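Local coordinates for hyaluronidase (Thermobaculum terrenum, PDB 5DIY), which probably hydrolyses O-linked N-acetylglucosamine as a family 84 glycoside hydrolase built on a TIM barrel, here carrying an active-site substitution, at residues K16-Q21 and A260-S265; S87-S92 and E128-S133. All coordinates share one frame; numbering follows the deposited sequence.

Contact 1 (K16-Q21 and A260-S265); sequences KPWEHQ and ALPEAS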
ATOM      1  N   LYS C  16       8.437   2.492  10.008  1.00 32.07           N
ATOM      2  CA  LYS C  16       9.375   3.599  10.207  1.00 31.75           C
ATOM      3  C   LYS C  16       8.797   4.913   9.687  1.00 31.44           C
ATOM      4  O   LYS C  16       8.541   5.027   8.490  1.00 31.92           O
ATOM      5  CB  LYS C  16      10.697   3.294   9.484  1.00 32.50           C
ATOM      6  CG  LYS C  16      11.822   4.282   9.748  1.00 33.21           C
ATOM      7  CD  LYS C  16      12.967   4.065   8.774  1.00 34.14           C
ATOM      8  CE  LYS C  16      14.105   5.031   9.035  1.00 34.13           C
ATOM      9  NZ  LYS C  16      13.700   6.446   8.825  1.00 34.66           N
ATOM     10  N   PRO C  17       8.580   5.910  10.580  1.00 30.96           N
ATOM     11  CA  PRO C  17       8.088   7.201  10.089  1.00 30.23           C
ATOM     12  C   PRO C  17       9.040   7.867   9.094  1.00 30.45           C
ATOM     13  O   PRO C  17      10.248   7.619   9.120  1.00 31.78           O
ATOM     14  CB  PRO C  17       7.971   8.042  11.369  1.00 30.81           C
ATOM     15  CG  PRO C  17       7.798   7.050  12.463  1.00 30.27           C
ATOM     16  CD  PRO C  17       8.636   5.879  12.055  1.00 30.86           C
ATOM     17  N   TRP C  18       8.492   8.686   8.208  1.00 29.80           N
ATOM     18  CA  TRP C  18       9.313   9.460   7.293  1.00 30.29           C
ATOM     19  C   TRP C  18      10.267  10.384   8.059  1.00 32.60           C
ATOM     20  O   TRP C  18       9.906  10.929   9.107  1.00 32.25           O
ATOM     21  CB  TRP C  18       8.447  10.300   6.364  1.00 29.57           C
ATOM     22  CG  TRP C  18       7.731   9.536   5.296  1.00 29.67           C
ATOM     23  CD1 TRP C  18       7.917   8.222   4.930  1.00 28.76           C
ATOM     24  CD2 TRP C  18       6.735  10.054   4.417  1.00 29.05           C
ATOM     25  NE1 TRP C  18       7.084   7.898   3.893  1.00 28.65           N
ATOM     26  CE2 TRP C  18       6.347   9.000   3.556  1.00 29.17           C
ATOM     27  CE3 TRP C  18       6.115  11.299   4.284  1.00 29.65           C
ATOM     28  CZ2 TRP C  18       5.382   9.166   2.564  1.00 28.90           C
ATOM     29  CZ3 TRP C  18       5.147  11.460   3.302  1.00 29.36           C
ATOM     30  CH2 TRP C  18       4.788  10.395   2.456  1.00 28.83           C
ATOM     31  N   GLU C  19      11.476  10.547   7.519  1.00 33.23           N
ATOM     32  CA  GLU C  19      12.466  11.482   8.055  1.00 35.09           C
ATOM     33  C   GLU C  19      11.986  12.910   7.847  1.00 34.52           C
ATOM     34  O   GLU C  19      11.207  13.190   6.922  1.00 34.50           O
ATOM     35  CB  GLU C  19      13.819  11.336   7.341  1.00 36.53           C
ATOM     36  CG  GLU C  19      14.508   9.988   7.483  1.00 38.34           C
ATOM     37  CD  GLU C  19      15.050   9.710   8.872  1.00 40.47           C
ATOM     38  OE1 GLU C  19      15.111  10.632   9.718  1.00 44.13           O
ATOM     39  OE2 GLU C  19      15.422   8.547   9.121  1.00 42.05           O
ATOM     40  N   HIS C  20      12.475  13.812   8.691  1.00 34.47           N
ATOM     41  CA  HIS C  20      12.127  15.229   8.609  1.00 35.34           C
ATOM     42  C   HIS C  20      12.389  15.806   7.216  1.00 35.21           C
ATOM     43  O   HIS C  20      11.565  16.566   6.680  1.00 35.98           O
ATOM     44  CB  HIS C  20      12.886  16.034   9.680  1.00 36.23           C
ATOM     45  CG  HIS C  20      12.573  17.498   9.666  1.00 37.17           C
ATOM     46  ND1 HIS C  20      11.334  17.996  10.006  1.00 37.85           N
ATOM     47  CD2 HIS C  20      13.333  18.569   9.336  1.00 36.58           C
ATOM     48  CE1 HIS C  20      11.344  19.312   9.886  1.00 37.38           C
ATOM     49  NE2 HIS C  20      12.545  19.684   9.483  1.00 37.14           N
ATOM     50  N   GLN C  21      13.527  15.436   6.632  1.00 34.88           N
ATOM     51  CA  GLN C  21      13.907  15.912   5.301  1.00 36.57           C
ATOM     52  C   GLN C  21      13.015  15.352   4.181  1.00 34.37           C
ATOM     53  O   GLN C  21      12.736  16.039   3.197  1.00 32.87           O
ATOM     54  CB  GLN C  21      15.379  15.569   5.014  1.00 38.77           C
ATOM     55  CG  GLN C  21      15.952  16.252   3.781  1.00 40.63           C
ATOM     56  CD  GLN C  21      15.828  17.765   3.855  1.00 42.80           C
ATOM     57  OE1 GLN C  21      16.156  18.377   4.882  1.00 42.54           O
ATOM     58  NE2 GLN C  21      15.328  18.375   2.776  1.00 42.90           N
ATOM     59  N   ALA C 260       6.009   3.528   3.661  1.00 26.25           N
ATOM     60  CA  ALA C 260       7.161   4.001   4.448  1.00 27.76           C
ATOM     61  C   ALA C 260       8.406   4.295   3.572  1.00 29.73           C
ATOM     62  O   ALA C 260       9.372   4.873   4.063  1.00 31.82           O
ATOM     63  CB  ALA C 260       7.500   3.002   5.541  1.00 27.53           C
ATOM     64  N   LEU C 261       8.384   3.851   2.311  1.00 29.27           N
ATOM     65  CA  LEU C 261       9.312   4.281   1.257  1.00 29.99           C
ATOM     66  C   LEU C 261       8.774   5.533   0.542  1.00 30.33           C
ATOM     67  O   LEU C 261       7.924   5.412  -0.348  1.00 32.72           O
ATOM     68  CB  LEU C 261       9.484   3.147   0.230  1.00 30.22           C
ATOM     69  CG  LEU C 261       9.910   1.778   0.751  1.00 30.28           C
ATOM     70  CD1 LEU C 261       9.957   0.784  -0.396  1.00 30.72           C
ATOM     71  CD2 LEU C 261      11.252   1.867   1.453  1.00 30.79           C
ATOM     72  N   PRO C 262       9.248   6.739   0.928  1.00 29.85           N
ATOM     73  CA  PRO C 262       8.650   7.960   0.369  1.00 28.95           C
ATOM     74  C   PRO C 262       8.954   8.229  -1.098  1.00 28.77           C
ATOM     75  O   PRO C 262       8.079   8.680  -1.829  1.00 27.91           O
ATOM     76  CB  PRO C 262       9.259   9.084   1.226  1.00 29.94           C
ATOM     77  CG  PRO C 262      10.497   8.506   1.812  1.00 30.24           C
ATOM     78  CD  PRO C 262      10.204   7.051   2.010  1.00 30.28           C
ATOM     79  N   GLU C 263      10.194   7.992  -1.510  1.00 28.05           N
ATOM     80  CA  GLU C 263      10.596   8.254  -2.887  1.00 28.46           C
ATOM     81  C   GLU C 263       9.878   7.293  -3.843  1.00 27.30           C
ATOM     82  O   GLU C 263       9.373   7.712  -4.886  1.00 26.54           O
ATOM     83  CB  GLU C 263      12.124   8.165  -3.034  1.00 29.55           C
ATOM     84  CG  GLU C 263      12.671   8.823  -4.289  1.00 31.19           C
ATOM     85  CD  GLU C 263      12.511  10.331  -4.314  1.00 32.01           C
ATOM     86  OE1 GLU C 263      12.428  10.961  -3.241  1.00 33.31           O
ATOM     87  OE2 GLU C 263      12.487  10.893  -5.425  1.00 33.69           O
ATOM     88  N   ALA C 264       9.805   6.019  -3.467  1.00 27.42           N
ATOM     89  CA  ALA C 264       9.043   5.022  -4.236  1.00 27.08           C
ATOM     90  C   ALA C 264       7.550   5.354  -4.306  1.00 26.59           C
ATOM     91  O   ALA C 264       6.914   5.082  -5.323  1.00 26.61           O
ATOM     92  CB  ALA C 264       9.251   3.627  -3.665  1.00 26.93           C
ATOM     93  N   SER C 265       7.001   5.943  -3.239  1.00 25.50           N
ATOM     94  CA  SER C 265       5.586   6.359  -3.216  1.00 25.59           C
ATOM     95  C   SER C 265       5.252   7.435  -4.242  1.00 25.75           C
ATOM     96  O   SER C 265       4.108   7.544  -4.664  1.00 25.63           O
ATOM     97  CB  SER C 265       5.167   6.864  -1.826  1.00 25.25           C
ATOM     98  OG  SER C 265       5.204   5.837  -0.862  1.00 24.89           O
TER
HETATM   99  O   HOH W   1      10.047   5.931   6.509  1.00 29.44           O
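The backbone carbonyls of Lys16 and Ala260 face one another across an ordered water, which lies 2.6 Å from Lys16 O and 2.7 Å from Ala260 O. The geometry suits a hydrogen bond to either oxygen, and this water bridges the two backbones, although it has more acceptors nearby than protons to give. The residues also touch directly, the methyl carbon Ala260 CB lying 3.7 Å from the carbonyl oxygen Lys16 O.

The larger share of the contact belongs to Trp18 and Pro262, both buried. Pro262 CB stands over one face of the indole, 3.8 Å from the centroid of the five-membered ring and 20° off its normal, the geometry of a CH-pi contact. It is offset toward the rim, near NE1 and CE2. Chi1 of -73° sets Trp18 CG anti to the carbonyl carbon, beside the backbone N. The side chains of Trp18 and Pro262 slide past each other in opposite directions, and Ala260 O lies at the indole edge, 3.8 Å from Trp18 CD1. The indole NE1 is spent on Met259 O, just before the second segment. Replacing Trp18 by an alanine would probably open a gap beside Pro262 CB and leave Met259 O without its indole donor.

Each segment is braced internally. Lys16 NZ and Glu19 OE2 form a salt bridge of 2.7 Å, while Leu261 O accepts from Ser265 N and, at 2.8 Å, from Ser265 OG, the two donors arriving from opposite faces of the carbonyl plane.

In the TIM barrel, segment 16-21 leads from strand 6-11 into helix 20-32, and segment 260-265 from strand 251-256 into helix 262-277. The contact thus joins the first and last beta-alpha connections where the barrel closes, with Met26 of helix 20-32 also packing on Trp18.

Contact 2 (S87-S92 and E128-S133); sequences SLVYSS and EEDRNS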
ATOM      1  N   SER C  87      -6.626   4.309  25.434  1.00 35.41           N
ATOM      2  CA  SER C  87      -6.746   4.565  26.882  1.00 35.15           C
ATOM      3  C   SER C  87      -7.628   5.760  27.294  1.00 35.16           C
ATOM      4  O   SER C  87      -7.731   6.044  28.483  1.00 37.68           O
ATOM      5  CB  SER C  87      -5.345   4.737  27.472  1.00 35.21           C
ATOM      6  OG  SER C  87      -4.673   5.828  26.866  1.00 35.99           O
ATOM      7  N   LEU C  88      -8.282   6.439  26.351  1.00 34.73           N
ATOM      8  CA  LEU C  88      -9.084   7.625  26.682  1.00 35.06           C
ATOM      9  C   LEU C  88     -10.292   7.266  27.540  1.00 34.09           C
ATOM     10  O   LEU C  88     -11.015   6.324  27.233  1.00 33.02           O
ATOM     11  CB  LEU C  88      -9.575   8.337  25.412  1.00 35.26           C
ATOM     12  CG  LEU C  88     -10.583   9.490  25.535  1.00 35.74           C
ATOM     13  CD1 LEU C  88     -10.009  10.619  26.373  1.00 36.27           C
ATOM     14  CD2 LEU C  88     -10.980  10.005  24.160  1.00 34.60           C
ATOM     15  N   VAL C  89     -10.490   8.032  28.610  1.00 35.18           N
ATOM     16  CA  VAL C  89     -11.746   8.038  29.352  1.00 35.01           C
ATOM     17  C   VAL C  89     -12.593   9.151  28.730  1.00 34.25           C
ATOM     18  O   VAL C  89     -12.378  10.334  29.004  1.00 32.54           O
ATOM     19  CB  VAL C  89     -11.533   8.270  30.868  1.00 36.16           C
ATOM     20  CG1 VAL C  89     -12.826   8.002  31.635  1.00 36.58           C
ATOM     21  CG2 VAL C  89     -10.410   7.384  31.395  1.00 36.16           C
ATOM     22  N   TYR C  90     -13.539   8.760  27.877  1.00 33.93           N
ATOM     23  CA  TYR C  90     -14.354   9.708  27.104  1.00 34.81           C
ATOM     24  C   TYR C  90     -15.105  10.729  27.969  1.00 35.96           C
ATOM     25  O   TYR C  90     -15.149  11.908  27.628  1.00 35.62           O
ATOM     26  CB  TYR C  90     -15.346   8.959  26.206  1.00 34.65           C
ATOM     27  CG  TYR C  90     -14.700   8.211  25.061  1.00 34.55           C
ATOM     28  CD1 TYR C  90     -14.329   8.875  23.893  1.00 34.42           C
ATOM     29  CD2 TYR C  90     -14.455   6.839  25.144  1.00 34.43           C
ATOM     30  CE1 TYR C  90     -13.736   8.197  22.843  1.00 34.00           C
ATOM     31  CE2 TYR C  90     -13.863   6.152  24.098  1.00 34.16           C
ATOM     32  CZ  TYR C  90     -13.503   6.834  22.949  1.00 34.38           C
ATOM     33  OH  TYR C  90     -12.915   6.157  21.907  1.00 34.26           O
ATOM     34  N   SER C  91     -15.669  10.271  29.088  1.00 38.04           N
ATOM     35  CA  SER C  91     -16.471  11.124  29.985  1.00 38.54           C
ATOM     36  C   SER C  91     -15.654  12.020  30.922  1.00 39.15           C
ATOM     37  O   SER C  91     -16.225  12.911  31.557  1.00 40.14           O
ATOM     38  CB  SER C  91     -17.430  10.264  30.822  1.00 38.20           C
ATOM     39  OG  SER C  91     -16.717   9.332  31.616  1.00 37.75           O
ATOM     40  N   SER C  92     -14.341  11.793  31.012  1.00 38.84           N
ATOM     41  CA  SER C  92     -13.486  12.521  31.954  1.00 38.87           C
ATOM     42  C   SER C  92     -13.157  13.916  31.460  1.00 40.92           C
ATOM     43  O   SER C  92     -12.522  14.073  30.416  1.00 40.78           O
ATOM     44  CB  SER C  92     -12.177  11.767  32.200  1.00 38.54           C
ATOM     45  OG  SER C  92     -11.247  12.575  32.903  1.00 38.18           O
ATOM     46  N   GLU C 128     -15.288   1.799  33.099  1.00 44.94           N
ATOM     47  CA  GLU C 128     -16.598   1.707  33.767  1.00 44.91           C
ATOM     48  C   GLU C 128     -17.346   3.046  33.788  1.00 44.05           C
ATOM     49  O   GLU C 128     -18.547   3.100  33.518  1.00 43.52           O
ATOM     50  CB  GLU C 128     -16.423   1.181  35.202  1.00 45.07           C
ATOM     51  CG  GLU C 128     -17.717   0.908  35.953  1.00 45.24           C
ATOM     52  N   GLU C 129     -16.624   4.114  34.120  1.00 44.78           N
ATOM     53  CA  GLU C 129     -17.181   5.481  34.125  1.00 46.24           C
ATOM     54  C   GLU C 129     -17.790   5.921  32.777  1.00 44.76           C
ATOM     55  O   GLU C 129     -18.743   6.705  32.755  1.00 42.61           O
ATOM     56  CB  GLU C 129     -16.154   6.516  34.640  1.00 49.58           C
ATOM     57  CG  GLU C 129     -14.762   6.481  34.004  1.00 52.98           C
ATOM     58  CD  GLU C 129     -13.761   5.599  34.758  1.00 54.98           C
ATOM     59  OE1 GLU C 129     -13.972   4.365  34.812  1.00 54.32           O
ATOM     60  OE2 GLU C 129     -12.761   6.135  35.287  1.00 57.33           O
ATOM     61  N   ASP C 130     -17.246   5.408  31.670  1.00 42.90           N
ATOM     62  CA  ASP C 130     -17.815   5.639  30.336  1.00 42.49           C
ATOM     63  C   ASP C 130     -19.039   4.770  30.061  1.00 43.37           C
ATOM     64  O   ASP C 130     -19.975   5.222  29.399  1.00 42.57           O
ATOM     65  CB  ASP C 130     -16.765   5.410  29.242  1.00 41.46           C
ATOM     66  CG  ASP C 130     -15.688   6.474  29.230  1.00 39.60           C
ATOM     67  OD1 ASP C 130     -15.908   7.587  29.750  1.00 39.07           O
ATOM     68  OD2 ASP C 130     -14.607   6.205  28.677  1.00 39.29           O
ATOM     69  N   ARG C 131     -19.029   3.530  30.552  1.00 45.07           N
ATOM     70  CA  ARG C 131     -20.223   2.666  30.505  1.00 46.07           C
ATOM     71  C   ARG C 131     -21.398   3.221  31.324  1.00 46.01           C
ATOM     72  O   ARG C 131     -22.552   2.974  30.982  1.00 44.94           O
ATOM     73  CB  ARG C 131     -19.902   1.221  30.941  1.00 48.13           C
ATOM     74  CG  ARG C 131     -19.907   0.224  29.792  1.00 49.43           C
ATOM     75  CD  ARG C 131     -19.392  -1.147  30.203  1.00 49.99           C
ATOM     76  NE  ARG C 131     -17.927  -1.203  30.131  1.00 51.12           N
ATOM     77  CZ  ARG C 131     -17.076  -1.269  31.161  1.00 51.84           C
ATOM     78  NH1 ARG C 131     -17.486  -1.319  32.430  1.00 52.12           N
ATOM     79  NH2 ARG C 131     -15.770  -1.303  30.910  1.00 52.66           N
ATOM     80  N   ASN C 132     -21.098   3.949  32.401  1.00 48.01           N
ATOM     81  CA  ASN C 132     -22.121   4.660  33.186  1.00 48.47           C
ATOM     82  C   ASN C 132     -22.637   5.927  32.495  1.00 47.62           C
ATOM     83  O   ASN C 132     -23.786   6.322  32.706  1.00 49.16           O
ATOM     84  CB  ASN C 132     -21.585   5.022  34.578  1.00 49.25           C
ATOM     85  CG  ASN C 132     -21.198   3.799  35.403  1.00 51.17           C
ATOM     86  OD1 ASN C 132     -21.619   2.674  35.118  1.00 53.61           O
ATOM     87  ND2 ASN C 132     -20.386   4.015  36.431  1.00 51.73           N
ATOM     88  N   SER C 133     -21.790   6.559  31.682  1.00 45.31           N
ATOM     89  CA  SER C 133     -22.133   7.800  30.983  1.00 43.78           C
ATOM     90  C   SER C 133     -22.742   7.616  29.587  1.00 43.12           C
ATOM     91  O   SER C 133     -23.475   8.497  29.134  1.00 42.78           O
ATOM     92  CB  SER C 133     -20.896   8.687  30.868  1.00 43.21           C
ATOM     93  OG  SER C 133     -20.282   8.862  32.130  1.00 42.96           O
TER
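Asp130 of helix 128-133 holds the backbone of loop 87-92 by a carboxylate-to-amide contact, partly buried, its centre about 35 Å from that of the whole chain. Both carboxylate oxygens take part. Tyr90 N donates to Asp130 OD2 at 2.9 Å with a bent N-H...O angle of 141°, and Ser91 N donates to Asp130 OD1 at 2.8 Å with a straighter 161°. Each amide approaches on the syn side of its oxygen, somewhat out of the carboxylate plane. A third donor, Ser91 OG, reaches Asp130 OD1 at 2.7 Å, almost in line with the C-O bond. Ser91 OG gains this reach by sitting between its own backbone N and carbonyl carbon (chi1 60°). Three donors around a buried carboxylate would be expected to favour its ionised form and to fix its rotation.

The amides so bound belong to the two central residues of a type I beta turn, Val89 to Ser92, closed by Ser92 N to Val89 O. This turn lies on the way from barrel strand 77-82 to helix 93-108, and Ser92 is the N-cap of that helix, its hydroxyl bonding to Glu95 N. Helix 128-133 stands in the next connection of the TIM barrel, between strand 113-117 and helix 137-153, so neighbouring beta-alpha segments are joined here.

Apolar and edge contacts flank the carboxylate. Val89 CG1 presses on Glu129 CG at 3.4 Å, a tight approach in which the two side chains cross at about a right angle. Asp130 OD2 also lies at the edge of the Tyr90 ring, 3.6 Å from Tyr90 CD2. Three residues after Asp130, Ser133 OG lies 3.4 Å from Ser91 CB and donates to Glu129 O at 2.7 Å.

How the contacts relate
Both contacts are partly buried and both join beta-alpha connections of one TIM barrel, but they hold different elements. Contact 1 bridges the loops that follow the first and eighth strands and rests on the buried Trp18 and Pro262, with exposed Lys16 at its margin. Contact 2 ties the third connection to the fourth, setting buried Asp130 and Tyr90 beside exposed Glu129 and Ser133. Their nearest atoms are about 19 Å apart, so neither touches the other. The chemistry differs too: 16-21 with 260-265 relies on aromatic packing and a water, whereas 87-92 with 128-133 relies on direct bonds to a carboxylate. In sequence, contact 2 falls between the segments of contact 1.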